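PDB 3I44: aldehyde dehydrogenase, which probably oxidises aldehydes to the corresponding carboxylic acids with a nicotinamide cofactor, as other members of the aldehyde dehydrogenase family do. Local coordinates for residues A[99-104]-A[207-212]; A[107-112]-A[122-127]. The protein carries 1 engineered substitution. One frame throughout, in Å; residues are numbered along the deposited sequence.

In the fold
Helix 102-113 is the element common to both contacts, whose centres lie about 12 Å apart. In interaction 1 the junction that precedes this helix is tied by charge to helix 202-213; in interaction 2 its middle packs on helix 117-141. The two join directly where Ser102 O meets Thr125 CG2 at 3.8 Å. Along the chain, interaction 2 is nested inside the much longer loop that interaction 1 closes. The inner contact, centred about 13 Å from the chain centre, is buried and has no hydrogen bond between its segments, whereas the outer one, centred about 20 Å from it, is partly buried and held mainly by a salt bridge. At the far end of segment 107-112, Glu112 joins Ile46 and Ile199 in binding a sodium ion.

Interaction 1: A[99-104]-A[207-212]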
ATOM      1  N   GLU A  99     -14.595  28.942   6.248  1.00 22.54           N
ATOM      2  CA  GLU A  99     -14.730  30.168   5.463  1.00 23.00           C
ATOM      3  C   GLU A  99     -14.859  31.384   6.385  1.00 23.56           C
ATOM      4  O   GLU A  99     -14.240  32.436   6.127  1.00 23.91           O
ATOM      5  CB  GLU A  99     -15.892  30.128   4.444  1.00 22.00           C
ATOM      6  CG  GLU A  99     -15.689  29.270   3.216  1.00 23.97           C
ATOM      7  CD  GLU A  99     -14.547  29.719   2.287  1.00 24.32           C
ATOM      8  OE1 GLU A  99     -13.943  30.803   2.489  1.00 24.33           O
ATOM      9  OE2 GLU A  99     -14.256  28.975   1.317  1.00 29.47           O
ATOM     10  N   LYS A 100     -15.627  31.246   7.461  1.00 24.98           N
ATOM     11  CA  LYS A 100     -15.769  32.348   8.420  1.00 26.22           C
ATOM     12  C   LYS A 100     -14.407  32.737   9.001  1.00 26.29           C
ATOM     13  O   LYS A 100     -14.138  33.907   9.217  1.00 26.22           O
ATOM     14  CB  LYS A 100     -16.754  32.015   9.545  1.00 27.34           C
ATOM     15  CG  LYS A 100     -16.900  33.152  10.604  1.00 30.73           C
ATOM     16  CD  LYS A 100     -18.047  32.898  11.581  1.00 33.31           C
ATOM     17  CE  LYS A 100     -17.732  31.710  12.482  1.00 35.32           C
ATOM     18  NZ  LYS A 100     -18.700  31.536  13.613  1.00 37.56           N
ATOM     19  N   ARG A 101     -13.512  31.772   9.178  1.00 26.75           N
ATOM     20  CA  ARG A 101     -12.226  32.074   9.804  1.00 27.16           C
ATOM     21  C   ARG A 101     -11.070  32.195   8.821  1.00 26.69           C
ATOM     22  O   ARG A 101      -9.896  32.200   9.225  1.00 26.15           O
ATOM     23  CB  ARG A 101     -11.962  31.026  10.879  1.00 27.57           C
ATOM     24  CG  ARG A 101     -13.005  31.086  11.974  1.00 30.15           C
ATOM     25  CD  ARG A 101     -12.485  31.811  13.188  1.00 35.40           C
ATOM     26  NE  ARG A 101     -12.339  30.898  14.297  1.00 37.00           N
ATOM     27  CZ  ARG A 101     -11.484  31.033  15.310  1.00 36.05           C
ATOM     28  NH1 ARG A 101     -11.475  30.097  16.240  1.00 35.70           N
ATOM     29  NH2 ARG A 101     -10.632  32.051  15.398  1.00 36.09           N
ATOM     30  N   SER A 102     -11.395  32.357   7.538  1.00 26.14           N
ATOM     31  CA  SER A 102     -10.390  32.284   6.506  1.00 27.23           C
ATOM     32  C   SER A 102      -9.305  33.355   6.627  1.00 27.34           C
ATOM     33  O   SER A 102      -8.135  33.073   6.358  1.00 25.12           O
ATOM     34  CB  SER A 102     -11.006  32.292   5.085  1.00 27.84           C
ATOM     35  OG  SER A 102     -11.988  33.301   4.928  1.00 29.53           O
ATOM     36  N   SER A 103      -9.655  34.571   7.021  1.00 27.22           N
ATOM     37  CA  SER A 103      -8.591  35.566   7.083  1.00 28.21           C
ATOM     38  C   SER A 103      -7.744  35.420   8.370  1.00 26.60           C
ATOM     39  O   SER A 103      -6.575  35.733   8.340  1.00 26.38           O
ATOM     40  CB  SER A 103      -9.115  36.980   6.836  1.00 29.28           C
ATOM     41  OG  SER A 103     -10.112  37.264   7.771  1.00 33.42           O
ATOM     42  N   ASP A 104      -8.300  34.883   9.455  1.00 25.67           N
ATOM     43  CA  ASP A 104      -7.496  34.443  10.612  1.00 25.68           C
ATOM     44  C   ASP A 104      -6.516  33.363  10.183  1.00 24.43           C
ATOM     45  O   ASP A 104      -5.350  33.348  10.584  1.00 24.20           O
ATOM     46  CB  ASP A 104      -8.394  33.856  11.735  1.00 26.31           C
ATOM     47  CG  ASP A 104      -9.141  34.923  12.522  1.00 30.47           C
ATOM     48  OD1 ASP A 104      -8.722  36.095  12.481  1.00 32.76           O
ATOM     49  OD2 ASP A 104     -10.153  34.581  13.181  1.00 35.33           O
ATOM     50  N   PHE A 207      -7.380  25.064  12.928  1.00 21.76           N
ATOM     51  CA  PHE A 207      -8.241  24.063  12.301  1.00 22.46           C
ATOM     52  C   PHE A 207      -8.919  23.225  13.379  1.00 22.64           C
ATOM     53  O   PHE A 207     -10.122  22.927  13.291  1.00 22.70           O
ATOM     54  CB  PHE A 207      -7.459  23.181  11.333  1.00 22.47           C
ATOM     55  CG  PHE A 207      -8.312  22.239  10.549  1.00 23.40           C
ATOM     56  CD1 PHE A 207      -9.018  22.685   9.439  1.00 25.60           C
ATOM     57  CD2 PHE A 207      -8.424  20.917  10.913  1.00 24.94           C
ATOM     58  CE1 PHE A 207      -9.824  21.821   8.695  1.00 24.00           C
ATOM     59  CE2 PHE A 207      -9.216  20.036  10.171  1.00 27.17           C
ATOM     60  CZ  PHE A 207      -9.907  20.494   9.060  1.00 26.75           C
ATOM     61  N   ALA A 208      -8.158  22.899  14.425  1.00 22.42           N
ATOM     62  CA  ALA A 208      -8.722  22.226  15.595  1.00 22.23           C
ATOM     63  C   ALA A 208      -9.871  23.024  16.185  1.00 22.57           C
ATOM     64  O   ALA A 208     -10.899  22.449  16.507  1.00 22.43           O
ATOM     65  CB  ALA A 208      -7.653  21.954  16.664  1.00 21.10           C
ATOM     66  N   GLU A 209      -9.679  24.330  16.364  1.00 22.99           N
ATOM     67  CA  GLU A 209     -10.762  25.189  16.861  1.00 23.33           C
ATOM     68  C   GLU A 209     -11.966  25.205  15.930  1.00 23.17           C
ATOM     69  O   GLU A 209     -13.089  25.331  16.386  1.00 24.12           O
ATOM     70  CB  GLU A 209     -10.298  26.632  17.040  1.00 22.84           C
ATOM     71  CG  GLU A 209      -9.268  26.847  18.127  1.00 25.80           C
ATOM     72  CD  GLU A 209      -8.850  28.325  18.215  1.00 28.81           C
ATOM     73  OE1 GLU A 209      -9.707  29.206  18.106  1.00 31.87           O
ATOM     74  OE2 GLU A 209      -7.668  28.620  18.332  1.00 32.53           O
ATOM     75  N   ILE A 210     -11.722  25.181  14.619  1.00 23.30           N
ATOM     76  CA  ILE A 210     -12.814  25.081  13.647  1.00 21.93           C
ATOM     77  C   ILE A 210     -13.653  23.827  13.913  1.00 21.64           C
ATOM     78  O   ILE A 210     -14.884  23.918  14.006  1.00 19.84           O
ATOM     79  CB  ILE A 210     -12.298  25.187  12.228  1.00 21.34           C
ATOM     80  CG1 ILE A 210     -11.813  26.626  12.003  1.00 22.55           C
ATOM     81  CG2 ILE A 210     -13.400  24.866  11.161  1.00 20.46           C
ATOM     82  CD1 ILE A 210     -10.871  26.828  10.796  1.00 21.50           C
ATOM     83  N   LEU A 211     -12.986  22.686  14.126  1.00 21.89           N
ATOM     84  CA  LEU A 211     -13.655  21.398  14.292  1.00 23.54           C
ATOM     85  C   LEU A 211     -14.411  21.363  15.624  1.00 24.47           C
ATOM     86  O   LEU A 211     -15.497  20.824  15.740  1.00 25.30           O
ATOM     87  CB  LEU A 211     -12.660  20.220  14.215  1.00 23.49           C
ATOM     88  CG  LEU A 211     -12.583  19.577  12.827  1.00 23.29           C
ATOM     89  CD1 LEU A 211     -12.195  20.605  11.755  1.00 21.59           C
ATOM     90  CD2 LEU A 211     -11.603  18.401  12.852  1.00 22.55           C
ATOM     91  N   ASP A 212     -13.837  22.003  16.615  1.00 25.64           N
ATOM     92  CA  ASP A 212     -14.463  22.081  17.917  1.00 26.30           C
ATOM     93  C   ASP A 212     -15.747  22.914  17.844  1.00 26.49           C
ATOM     94  O   ASP A 212     -16.755  22.531  18.392  1.00 26.26           O
ATOM     95  CB  ASP A 212     -13.472  22.706  18.873  1.00 26.50           C
ATOM     96  CG  ASP A 212     -14.007  22.806  20.277  1.00 27.31           C
ATOM     97  OD1 ASP A 212     -14.405  21.791  20.846  1.00 25.25           O
ATOM     98  OD2 ASP A 212     -13.981  23.910  20.802  1.00 30.75           O
TER
HETATM   99  O   HOH W   1     -13.534  28.164  15.416  1.00 30.43           O
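Arg101 faces Ile210 across the gap with their CA atoms 8.0 Å apart, the nearest pair of CA atoms between a helix-to-helix junction and helix 202-213. That helix is the crossover of a beta-alpha-beta unit linking parallel strands 191-195 and 221-223, and the junction separates helices 84-100 and 102-113. The contact illustrates how a break between helices can present a long charged side chain. Arg101 bends at chi2 (-101°) and again at chi3, which carries its guanidinium to the carboxylate of Glu209, whose chain is extended beyond CG and crosses it nearly at a right angle. NH1 of Arg101 donates to Glu209 OE1 at 2.7 Å in a salt bridge, short but bent (N-H...O 144°). The oxygen lies near the guanidinium plane, but the donor reaches it from above the carboxylate plane, the planes being 54° apart. Asp104 completes a three-residue network: its OD2 lies in the guanidinium plane, 3.4 Å from Arg101 NH2, in a weak but nearly straight bond. Closer to the backbone of Arg101, Ile210 CD1 lies 4.3 Å from Arg101 CB. A water accepts from Arg101 NH1 at 2.9 Å and donates weakly to Glu209 O.

Interaction 2: A[107-112]-A[122-127]; sequences KTISME and NAQTAT. With NA (sodium ion), chain B.
Ile109 and Gln124 are the nearest pair of CA atoms between segments 107-112 and 122-127, 7.6 Å apart, and both residues direct CB toward the opposite helix. No hydrogen bond crosses the interface, which is built from one branched side chain resting on two neighbours. Both branches of Ile109 touch the aliphatic start of Gln124, CG2 and CD1 each lying 4.0 Å from Gln124 CB. The longer branch, extended through chi2 (173°), also carries CD1 to Thr125 OG1 at 3.9 Å. The bend of Gln124 at chi2 (-85°) folds the amide back, which brings Gln124 CD within 4.1 Å of Ile109 CG2, while NE2 donates to Asn172 O. The hydroxyl of Thr125 is likewise engaged, bonded to Ala120 O within its own helix.

Here two consecutive helices of the aldehyde dehydrogenase fold, 102-113 and 117-141, joined by a very short connection, pack on each other. Met175 and Ser203, from two further helices, also touch Ile109 and help to bury it. Helix 117-141 is not wholly regular, having a wider pi-type turn at 122-125. Within that turn, Ala123 O is gripped twice, by Thr127 OG1 at 2.9 Å and by Thr127 N at 3.0 Å, from opposite faces of the carbonyl plane. At the C-terminal end of segment 107-112, Glu112 uses its backbone rather than its carboxylate to bind metal: its O lies 2.4 Å from the sodium ion, whose coordination is completed by two waters and the carbonyl oxygens of Ile46 and Ile199. The carboxylate turns to helix 202-213 instead, where Glu112 OE2 is hydrogen-bonded to Ser203 OG.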
ATOM      1  N   LYS A 107      -3.632  34.893   7.937  1.00 20.97           N
ATOM      2  CA  LYS A 107      -2.662  35.624   8.780  1.00 21.12           C
ATOM      3  C   LYS A 107      -1.778  34.650   9.583  1.00 20.57           C
ATOM      4  O   LYS A 107      -0.569  34.851   9.686  1.00 20.10           O
ATOM      5  CB  LYS A 107      -3.385  36.624   9.715  1.00 20.88           C
ATOM      6  N   THR A 108      -2.386  33.581  10.110  1.00 21.25           N
ATOM      7  CA  THR A 108      -1.672  32.579  10.902  1.00 21.06           C
ATOM      8  C   THR A 108      -0.624  31.869  10.028  1.00 21.52           C
ATOM      9  O   THR A 108       0.556  31.758  10.396  1.00 21.23           O
ATOM     10  CB  THR A 108      -2.619  31.588  11.482  1.00 21.60           C
ATOM     11  OG1 THR A 108      -3.587  32.262  12.291  1.00 22.58           O
ATOM     12  CG2 THR A 108      -1.898  30.528  12.323  1.00 22.23           C
ATOM     13  N   ILE A 109      -1.043  31.438   8.841  1.00 21.04           N
ATOM     14  CA  ILE A 109      -0.123  30.771   7.926  1.00 20.33           C
ATOM     15  C   ILE A 109       1.017  31.687   7.506  1.00 21.39           C
ATOM     16  O   ILE A 109       2.188  31.292   7.569  1.00 21.96           O
ATOM     17  CB  ILE A 109      -0.842  30.214   6.688  1.00 20.28           C
ATOM     18  CG1 ILE A 109      -1.784  29.062   7.120  1.00 20.91           C
ATOM     19  CG2 ILE A 109       0.209  29.791   5.631  1.00 17.68           C
ATOM     20  CD1 ILE A 109      -2.722  28.493   5.988  1.00 20.19           C
ATOM     21  N   SER A 110       0.670  32.911   7.089  1.00 21.70           N
ATOM     22  CA  SER A 110       1.669  33.917   6.710  1.00 22.08           C
ATOM     23  C   SER A 110       2.710  34.099   7.828  1.00 22.23           C
ATOM     24  O   SER A 110       3.926  34.018   7.593  1.00 20.99           O
ATOM     25  CB  SER A 110       0.977  35.256   6.425  1.00 22.05           C
ATOM     26  OG  SER A 110       1.872  36.189   5.880  1.00 21.64           O
ATOM     27  N   MET A 111       2.217  34.312   9.038  1.00 22.95           N
ATOM     28  CA  MET A 111       3.097  34.525  10.195  1.00 24.29           C
ATOM     29  C   MET A 111       4.036  33.370  10.514  1.00 24.26           C
ATOM     30  O   MET A 111       5.218  33.597  10.730  1.00 24.50           O
ATOM     31  CB  MET A 111       2.267  34.835  11.451  1.00 25.36           C
ATOM     32  CG  MET A 111       3.095  34.944  12.719  1.00 27.83           C
ATOM     33  SD  MET A 111       2.108  35.589  14.109  1.00 33.52           S
ATOM     34  CE  MET A 111       1.289  34.140  14.700  1.00 31.74           C
ATOM     35  N   GLU A 112       3.506  32.147  10.559  1.00 25.08           N
ATOM     36  CA  GLU A 112       4.258  30.951  11.010  1.00 25.04           C
ATOM     37  C   GLU A 112       5.195  30.356   9.959  1.00 24.58           C
ATOM     38  O   GLU A 112       6.215  29.767  10.322  1.00 23.45           O
ATOM     39  CB  GLU A 112       3.284  29.871  11.535  1.00 26.04           C
ATOM     40  CG  GLU A 112       2.513  29.130  10.425  1.00 29.55           C
ATOM     41  CD  GLU A 112       1.498  28.071  10.922  1.00 34.43           C
ATOM     42  OE1 GLU A 112       1.345  27.918  12.125  1.00 35.25           O
ATOM     43  OE2 GLU A 112       0.898  27.349  10.081  1.00 39.42           O
ATOM     44  N   ASN A 122      -5.362  33.506  -0.860  1.00 23.56           N
ATOM     45  CA  ASN A 122      -5.927  33.005  -2.119  1.00 23.89           C
ATOM     46  C   ASN A 122      -5.396  31.635  -2.589  1.00 23.68           C
ATOM     47  O   ASN A 122      -5.924  31.072  -3.532  1.00 22.77           O
ATOM     48  CB  ASN A 122      -5.828  34.042  -3.248  1.00 25.17           C
ATOM     49  CG  ASN A 122      -4.407  34.297  -3.719  1.00 29.77           C
ATOM     50  OD1 ASN A 122      -3.570  33.366  -3.839  1.00 34.05           O
ATOM     51  ND2 ASN A 122      -4.125  35.577  -4.055  1.00 34.49           N
ATOM     52  N   ALA A 123      -4.358  31.112  -1.940  1.00 21.90           N
ATOM     53  CA  ALA A 123      -3.816  29.814  -2.295  1.00 21.95           C
ATOM     54  C   ALA A 123      -3.663  28.952  -1.051  1.00 21.34           C
ATOM     55  O   ALA A 123      -4.294  27.921  -0.962  1.00 21.75           O
ATOM     56  CB  ALA A 123      -2.515  29.967  -3.042  1.00 20.88           C
ATOM     57  N   GLN A 124      -2.882  29.386  -0.056  1.00 22.18           N
ATOM     58  CA  GLN A 124      -2.687  28.545   1.153  1.00 21.30           C
ATOM     59  C   GLN A 124      -4.040  28.219   1.819  1.00 22.35           C
ATOM     60  O   GLN A 124      -4.311  27.061   2.159  1.00 23.62           O
ATOM     61  CB  GLN A 124      -1.716  29.196   2.139  1.00 20.69           C
ATOM     62  CG  GLN A 124      -0.254  29.274   1.646  1.00 19.56           C
ATOM     63  CD  GLN A 124       0.520  28.000   1.935  1.00 19.96           C
ATOM     64  OE1 GLN A 124      -0.014  27.046   2.522  1.00 19.45           O
ATOM     65  NE2 GLN A 124       1.790  27.962   1.509  1.00 22.02           N
ATOM     66  N   THR A 125      -4.883  29.228   2.014  1.00 21.76           N
ATOM     67  CA  THR A 125      -6.138  29.007   2.697  1.00 21.04           C
ATOM     68  C   THR A 125      -7.229  28.499   1.728  1.00 21.33           C
ATOM     69  O   THR A 125      -7.885  27.524   2.013  1.00 21.03           O
ATOM     70  CB  THR A 125      -6.607  30.253   3.457  1.00 22.07           C
ATOM     71  OG1 THR A 125      -5.595  30.643   4.407  1.00 20.05           O
ATOM     72  CG2 THR A 125      -7.931  29.952   4.192  1.00 19.75           C
ATOM     73  N   ALA A 126      -7.363  29.118   0.576  1.00 21.40           N
ATOM     74  CA  ALA A 126      -8.363  28.716  -0.406  1.00 22.18           C
ATOM     75  C   ALA A 126      -8.233  27.274  -0.904  1.00 22.98           C
ATOM     76  O   ALA A 126      -9.244  26.675  -1.174  1.00 22.82           O
ATOM     77  CB  ALA A 126      -8.336  29.693  -1.636  1.00 21.98           C
ATOM     78  N   THR A 127      -7.019  26.712  -1.040  1.00 23.72           N
ATOM     79  CA  THR A 127      -6.913  25.308  -1.452  1.00 24.88           C
ATOM     80  C   THR A 127      -7.574  24.367  -0.431  1.00 24.34           C
ATOM     81  O   THR A 127      -8.186  23.376  -0.813  1.00 23.41           O
ATOM     82  CB  THR A 127      -5.464  24.859  -1.799  1.00 26.21           C
ATOM     83  OG1 THR A 127      -4.579  25.019  -0.662  1.00 30.55           O
ATOM     84  CG2 THR A 127      -4.983  25.674  -2.959  1.00 26.63           C
TER
HETATM   85 NA    NA B 477       7.740  28.805  11.905  1.00 24.91          NA
HETATM   86  O   HOH W   2       9.590  28.634  11.093  1.00 30.80           O
HETATM   87  O   HOH W   3       9.281  27.771  13.801  1.00 28.12           O